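Local coordinates for death on curing protein (Enterobacteria phage P1, PDB 3DD7), which is a Fic/Doc-family toxin that probably inhibits the ribosome and is itself inhibited by its antitoxin partner Phd, at residues A[8-11]-A[12-16]; A[110-113]-A[114-118]; A[69-72]-A[73-76]. The protein carries 2 engineered substitutions. One frame throughout, in Å; residues are numbered along the deposited sequence. Where two conformers were deposited one is given.

Interaction 1 (A[8-11]-A[12-16]); sequences ELIA and LHDAN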
loop_
_atom_site.group_PDB
_atom_site.type_symbol
_atom_site.label_atom_id
_atom_site.label_comp_id
_atom_site.label_asym_id
_atom_site.label_seq_id
_atom_site.Cartn_x
_atom_site.Cartn_y
_atom_site.Cartn_z
ATOM N N GLU A 8 11.421 -0.468 -4.215
ATOM C CA GLU A 8 11.044 -0.002 -2.891
ATOM C C GLU A 8 9.854 -0.789 -2.361
ATOM O O GLU A 8 9.799 -1.109 -1.182
ATOM C CB GLU A 8 10.718 1.483 -2.902
ATOM C CG GLU A 8 10.530 2.057 -1.522
ATOM C CD GLU A 8 10.708 3.562 -1.499
ATOM O OE1 GLU A 8 10.172 4.254 -2.395
ATOM O OE2 GLU A 8 11.413 4.051 -0.595
ATOM N N LEU A 9 8.896 -1.090 -3.232
ATOM C CA LEU A 9 7.734 -1.879 -2.821
ATOM C C LEU A 9 8.195 -3.241 -2.329
ATOM O O LEU A 9 7.773 -3.729 -1.276
ATOM C CB LEU A 9 6.775 -2.066 -3.983
ATOM C CG LEU A 9 5.471 -2.753 -3.581
ATOM C CD1 LEU A 9 4.545 -1.702 -2.955
ATOM C CD2 LEU A 9 4.823 -3.429 -4.774
ATOM N N ILE A 10 9.067 -3.859 -3.112
ATOM C CA ILE A 10 9.638 -5.147 -2.741
ATOM C C ILE A 10 10.394 -5.084 -1.388
ATOM O O ILE A 10 10.205 -5.943 -0.521
ATOM C CB ILE A 10 10.540 -5.682 -3.879
ATOM C CG1 ILE A 10 9.725 -5.793 -5.186
ATOM C CG2 ILE A 10 11.176 -7.014 -3.488
ATOM C CD1 ILE A 10 10.555 -6.150 -6.425
ATOM N N ALA A 11 11.248 -4.079 -1.210
ATOM C CA ALA A 11 12.017 -3.958 0.033
ATOM C C ALA A 11 11.072 -3.766 1.230
ATOM O O ALA A 11 11.294 -4.321 2.313
ATOM C CB ALA A 11 13.006 -2.819 -0.058
ATOM N N LEU A 12 10.014 -2.990 1.020
ATOM C CA LEU A 12 9.034 -2.742 2.072
ATOM C C LEU A 12 8.337 -4.051 2.450
ATOM O O LEU A 12 8.221 -4.374 3.625
ATOM C CB LEU A 12 8.010 -1.698 1.624
ATOM C CG LEU A 12 6.953 -1.241 2.631
ATOM C CD1 LEU A 12 6.352 0.081 2.152
ATOM C CD2 LEU A 12 5.824 -2.286 2.841
ATOM N N HIS A 13 7.879 -4.798 1.451
ATOM C CA HIS A 13 7.373 -6.158 1.692
ATOM C C HIS A 13 8.346 -7.032 2.486
ATOM O O HIS A 13 7.956 -7.672 3.468
ATOM C CB HIS A 13 7.028 -6.838 0.370
ATOM C CG HIS A 13 6.798 -8.315 0.490
ATOM N ND1 HIS A 13 7.808 -9.241 0.354
ATOM C CD2 HIS A 13 5.665 -9.024 0.678
ATOM C CE1 HIS A 13 7.314 -10.456 0.484
ATOM N NE2 HIS A 13 6.012 -10.356 0.683
ATOM N N ASP A 14 9.603 -7.074 2.051
ATOM C CA ASP A 14 10.556 -8.021 2.634
ATOM C C ASP A 14 10.828 -7.625 4.094
ATOM O O ASP A 14 10.927 -8.482 4.972
ATOM C CB ASP A 14 11.837 -8.029 1.816
ATOM C CG ASP A 14 11.668 -8.682 0.455
ATOM O OD1 ASP A 14 10.603 -9.307 0.194
ATOM O OD2 ASP A 14 12.637 -8.575 -0.335
ATOM N N ALA A 15 10.906 -6.319 4.356
ATOM C CA ALA A 15 11.097 -5.842 5.747
ATOM C C ALA A 15 9.892 -6.184 6.630
ATOM O O ALA A 15 10.037 -6.493 7.821
ATOM C CB ALA A 15 11.366 -4.358 5.759
ATOM N N ASN A 16 8.708 -6.120 6.034
ATOM C CA ASN A 16 7.473 -6.438 6.726
ATOM C C ASN A 16 7.414 -7.934 7.062
ATOM O O ASN A 16 7.030 -8.334 8.181
ATOM C CB ASN A 16 6.284 -6.038 5.863
ATOM C CG ASN A 16 5.011 -6.069 6.636
ATOM O OD1 ASN A 16 4.435 -7.113 6.830
ATOM N ND2 ASN A 16 4.583 -4.925 7.102
#
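L12, H13, D14 and A15 send their backbone N-H groups one turn back to the carbonyls of E8, L9, I10 and A11, making 8-11 and 12-16 one unbroken stretch of alpha-helix. All four bonds are of ordinary length; that from H13 N to L9 O, at 2.9 Å, is almost perfectly straight (177°). Among side chains, I10 and D14 run side by side and point the same way, with I10 CG2 3.8 Å from D14 OD2, a methyl resting alongside the carboxylate. The CG of D14 sits beside its own backbone N (chi1 -71°), which folds the acid back over the preceding turn and brings CG to 3.3 Å from I10 O. From there D14 OD1 faces H13 and accepts a 2.8 Å hydrogen bond from H13 ND1, lying in the ring plane and met on the anti side of the carboxylate. The other ring nitrogen, H13 NE2, reaches the backbone carbonyl of D70, and F68 stacks on the ring. With an acceptor at each nitrogen the imidazole cannot easily rotate, and a protonated form, balanced by the exposed D14, would probably be helped. Histidine suits this place because it can stack and each nitrogen of its rigid ring can meet an oxygen. L9 is buried against I36 and against T75 and S79 of helix 72-86, while E8 pairs its carboxylate with R86. A11, L12 and A15 pack against an aromatic side chain of the bound Phd peptide, the two alanines letting it come close. This is an amphipathic helix of the all-alpha Fic fold, its apolar residues serving both the core and the surface that meets the antitoxin, with a His-carboxylate hydrogen bond holding the ring that bonds to D70 in the loop before helix 72-86.

Interaction 2 (A[110-113]-A[114-118]); sequences SVSS and VADTL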
loop_
_atom_site.group_PDB
_atom_site.type_symbol
_atom_site.label_atom_id
_atom_site.label_comp_id
_atom_site.label_asym_id
_atom_site.label_seq_id
_atom_site.Cartn_x
_atom_site.Cartn_y
_atom_site.Cartn_z
ATOM N N SER A 110 -13.785 -0.145 -4.269
ATOM C CA SER A 110 -13.113 0.471 -5.408
ATOM C C SER A 110 -11.988 1.398 -4.951
ATOM O O SER A 110 -11.925 1.792 -3.794
ATOM C CB SER A 110 -14.131 1.305 -6.202
ATOM O OG SER A 110 -14.407 2.530 -5.529
ATOM N N VAL A 111 -11.134 1.780 -5.894
ATOM C CA VAL A 111 -10.145 2.835 -5.689
ATOM C C VAL A 111 -10.802 4.122 -5.145
ATOM O O VAL A 111 -10.366 4.637 -4.125
ATOM C CB VAL A 111 -9.328 3.092 -6.990
ATOM C CG1 VAL A 111 -8.438 4.344 -6.871
ATOM C CG2 VAL A 111 -8.465 1.874 -7.315
ATOM N N SER A 112 -11.852 4.611 -5.814
ATOM C CA SER A 112 -12.570 5.818 -5.395
ATOM C C SER A 112 -13.012 5.717 -3.929
ATOM O O SER A 112 -12.849 6.653 -3.134
ATOM C CB SER A 112 -13.785 6.040 -6.309
ATOM O OG SER A 112 -14.520 7.188 -5.930
ATOM N N SER A 113 -13.579 4.568 -3.577
ATOM C CA SER A 113 -14.073 4.368 -2.221
ATOM C C SER A 113 -12.919 4.289 -1.201
ATOM O O SER A 113 -13.016 4.833 -0.092
ATOM C CB SER A 113 -14.978 3.142 -2.194
ATOM O OG SER A 113 -16.051 3.310 -3.127
ATOM N N VAL A 114 -11.837 3.606 -1.569
ATOM C CA VAL A 114 -10.654 3.577 -0.705
ATOM C C VAL A 114 -10.127 5.001 -0.488
ATOM O O VAL A 114 -9.834 5.411 0.650
ATOM C CB VAL A 114 -9.544 2.629 -1.244
ATOM C CG1 VAL A 114 -8.309 2.755 -0.373
ATOM C CG2 VAL A 114 -10.047 1.187 -1.197
ATOM N N ALA A 115 -10.062 5.771 -1.570
ATOM C CA ALA A 115 -9.614 7.161 -1.471
ATOM C C ALA A 115 -10.520 7.965 -0.544
ATOM O O ALA A 115 -10.030 8.782 0.245
ATOM C CB ALA A 115 -9.513 7.817 -2.845
ATOM N N ASP A 116 -11.830 7.719 -0.621
ATOM C CA ASP A 116 -12.785 8.446 0.215
ATOM C C ASP A 116 -12.501 8.185 1.687
ATOM O O ASP A 116 -12.563 9.094 2.517
ATOM C CB ASP A 116 -14.233 8.052 -0.120
ATOM C CG ASP A 116 -14.751 8.710 -1.387
ATOM O OD1 ASP A 116 -14.238 9.778 -1.771
ATOM O OD2 ASP A 116 -15.700 8.161 -1.997
ATOM N N THR A 117 -12.168 6.942 2.003
ATOM C CA THR A 117 -11.888 6.565 3.382
ATOM C C THR A 117 -10.560 7.161 3.853
ATOM O O THR A 117 -10.473 7.712 4.954
ATOM C CB THR A 117 -11.913 5.041 3.565
ATOM O OG1 THR A 117 -13.207 4.561 3.167
ATOM C CG2 THR A 117 -11.659 4.663 5.017
ATOM N N LEU A 118 -9.526 7.035 3.031
ATOM C CA LEU A 118 -8.218 7.608 3.379
ATOM C C LEU A 118 -8.338 9.122 3.581
ATOM O O LEU A 118 -7.712 9.684 4.489
ATOM C CB LEU A 118 -7.179 7.302 2.294
ATOM C CG LEU A 118 -6.823 5.824 2.091
ATOM C CD1 LEU A 118 -5.753 5.687 0.987
ATOM C CD2 LEU A 118 -6.383 5.191 3.371
HETATM O O HOH W 1 -16.996 5.829 -2.790
#
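A serine N-cap starts helix 111-122: S110, just before the first helical residue, covers the N-H of S113 with its hydroxyl, and its carbonyl receives V114 in the first regular turn. The capping bond from S113 N to S110 OG is 2.9 Å long with an N-H...O angle of 163°. Serine is well fitted to the role, being short enough to turn its OG back onto the backbone without burying any bulk. Behind the cap the main-chain pattern follows at once, V114 N to S110 O at 2.9 Å and A115 N to V111 O at 2.8 Å, then D116 to S112 and T117 to S113. The hydroxyl of S113 lies beside its own backbone N (chi1 -57°), and a water stands 2.7 Å from S113 OG. The same water donates to D116 OD2 at 2.8 Å, so a single molecule spans the turn between two polar side chains that do not meet directly. The remaining oxygen, D116 OD1, makes a long, weak ion pair with R119. One methyl of V114, CG2, lies against the carbonyl of the preceding turn, 3.3 Å from S110 O. The apolar side is made where V114 packs on L100 and A104 of helix 97-105, and V111 on T57 and V60 of helix 51-65. A115 contributes just a methyl to its buried position. The chemistry implies a helix start where the S113 N-H, which has no carbonyl a turn back within the helix, is met by the S110 hydroxyl, and whose hydrated side, with the water shared by D116 and S113, differs from the side where V111 and V114 pack on neighbouring helices.

Interaction 3 (A[69-72]-A[73-76]); sequences NDAN and KRTA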
loop_
_atom_site.group_PDB
_atom_site.type_symbol
_atom_site.label_atom_id
_atom_site.label_comp_id
_atom_site.label_asym_id
_atom_site.label_seq_id
_atom_site.Cartn_x
_atom_site.Cartn_y
_atom_site.Cartn_z
ATOM N N ASN A 69 4.073 -13.925 -2.477
ATOM C CA ASN A 69 3.503 -15.148 -1.938
ATOM C C ASN A 69 2.675 -14.868 -0.695
ATOM O O ASN A 69 1.742 -15.607 -0.378
ATOM C CB ASN A 69 4.614 -16.116 -1.574
ATOM C CG ASN A 69 5.379 -16.627 -2.792
ATOM O OD1 ASN A 69 6.611 -16.686 -2.778
ATOM N ND2 ASN A 69 4.662 -17.012 -3.827
ATOM N N ASP A 70 3.038 -13.808 0.013
ATOM C CA ASP A 70 2.386 -13.474 1.271
ATOM C C ASP A 70 2.564 -11.991 1.559
ATOM O O ASP A 70 3.406 -11.331 0.951
ATOM C CB ASP A 70 2.983 -14.331 2.400
ATOM C CG ASP A 70 2.067 -14.461 3.611
ATOM O OD1 ASP A 70 0.963 -13.890 3.594
ATOM O OD2 ASP A 70 2.466 -15.151 4.583
ATOM N N ALA A 71 1.750 -11.496 2.486
ATOM C CA ALA A 71 1.786 -10.121 2.974
ATOM C C ALA A 71 1.496 -9.103 1.862
ATOM O O ALA A 71 2.006 -7.983 1.880
ATOM C CB ALA A 71 3.124 -9.826 3.674
ATOM N N ASN A 72 0.681 -9.498 0.881
ATOM C CA ASN A 72 0.228 -8.549 -0.125
ATOM C C ASN A 72 -0.630 -7.449 0.472
ATOM O O ASN A 72 -0.479 -6.273 0.115
ATOM C CB ASN A 72 -0.540 -9.264 -1.237
ATOM C CG ASN A 72 0.335 -10.170 -2.039
ATOM O OD1 ASN A 72 1.196 -9.718 -2.766
ATOM N ND2 ASN A 72 0.086 -11.475 -1.942
ATOM N N LYS A 73 -1.540 -7.821 1.362
ATOM C CA LYS A 73 -2.400 -6.801 1.980
ATOM C C LYS A 73 -1.584 -5.862 2.866
ATOM O O LYS A 73 -1.755 -4.635 2.800
ATOM C CB LYS A 73 -3.566 -7.425 2.747
ATOM C CG LYS A 73 -4.574 -8.164 1.843
ATOM C CD LYS A 73 -5.681 -8.805 2.658
ATOM C CE LYS A 73 -5.194 -9.954 3.555
ATOM N NZ LYS A 73 -5.035 -11.196 2.746
ATOM N N ARG A 74 -0.694 -6.424 3.683
ATOM C CA ARG A 74 0.174 -5.577 4.510
ATOM C C ARG A 74 0.982 -4.617 3.649
ATOM O O ARG A 74 1.081 -3.422 3.962
ATOM C CB ARG A 74 1.086 -6.415 5.405
ATOM C CG ARG A 74 0.398 -6.861 6.681
ATOM C CD ARG A 74 1.362 -7.771 7.463
ATOM N NE ARG A 74 1.321 -9.158 6.997
ATOM C CZ ARG A 74 2.326 -10.034 7.107
ATOM N NH1 ARG A 74 3.513 -9.653 7.559
ATOM N NH2 ARG A 74 2.150 -11.293 6.727
ATOM N N THR A 75 1.521 -5.126 2.543
ATOM C CA THR A 75 2.396 -4.314 1.704
ATOM C C THR A 75 1.545 -3.250 1.036
ATOM O O THR A 75 1.971 -2.112 0.926
ATOM C CB THR A 75 3.171 -5.189 0.696
ATOM O OG1 THR A 75 3.952 -6.159 1.431
ATOM C CG2 THR A 75 4.067 -4.325 -0.211
ATOM N N ALA A 76 0.323 -3.626 0.647
ATOM C CA ALA A 76 -0.616 -2.697 0.006
ATOM C C ALA A 76 -0.869 -1.506 0.946
ATOM O O ALA A 76 -0.643 -0.360 0.579
ATOM C CB ALA A 76 -1.911 -3.401 -0.309
HETATM O O HOH W 2 -0.083 -12.615 5.943
#
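A71 CB rests over the centre of the R74 guanidinium, 3.5 Å above its plane, a methyl set over the middle of one face. At the edge, in plane, a water accepts from R74 NH2 at 2.7 Å and donates a hydrogen bond to D70 OD1 at 2.9 Å. The two charges are thus bridged: D70 OD1 and R74 NH2 remain 4.2 Å apart, too far for a salt bridge. A bend at chi3 (-84°) brings the guanidinium back over A71, and NH1 is fixed by N16 and the carbonyl of G21. D70 OD1 also takes the A71 backbone N-H, met from above the carboxylate plane, while OD2 accepts from L23 N. A71 itself adopts a left-handed conformation at the N-cap of helix 72-86, a turn its small side chain tolerates. Its carbonyl is gripped twice, by T75 OG1 at 2.7 Å and by T75 N at 3.0 Å, from opposite faces of the carbonyl plane; threonine satisfies its own buried hydroxyl this way. N72 ties its amide nitrogen back to the carbonyl of F68, and K73 packs on T101 and A105. The run F-N-D-A-N-K-R is the greater part of the Fic motif, whose leading histidine is replaced by an engineered tyrosine here; it lies at the amino end of a helix, which in relatives receives the phosphates of a nucleotide.

Interactions 1 and 3 form one unit, their centres 9 Å apart: H13 NE2 lies 2.8 Å from D70 O and N16 OD1 lies 2.8 Å from R74 NH1, both probable hydrogen bonds, while L9 and H13 pack on T75. Helix 6-20 is thus joined to the loop at D70 and to the start of helix 72-86 at R74. The bound Phd peptide touches both, lying against A11, L12, A15 and N16 as well as K73 and R74, which places the antitoxin beside the probable active site. Interaction 2 stands apart, its centre 23 Å from that of interaction 1, on the opposite side of the chain's centre, and its nearest atoms about 8 Å from interaction 3.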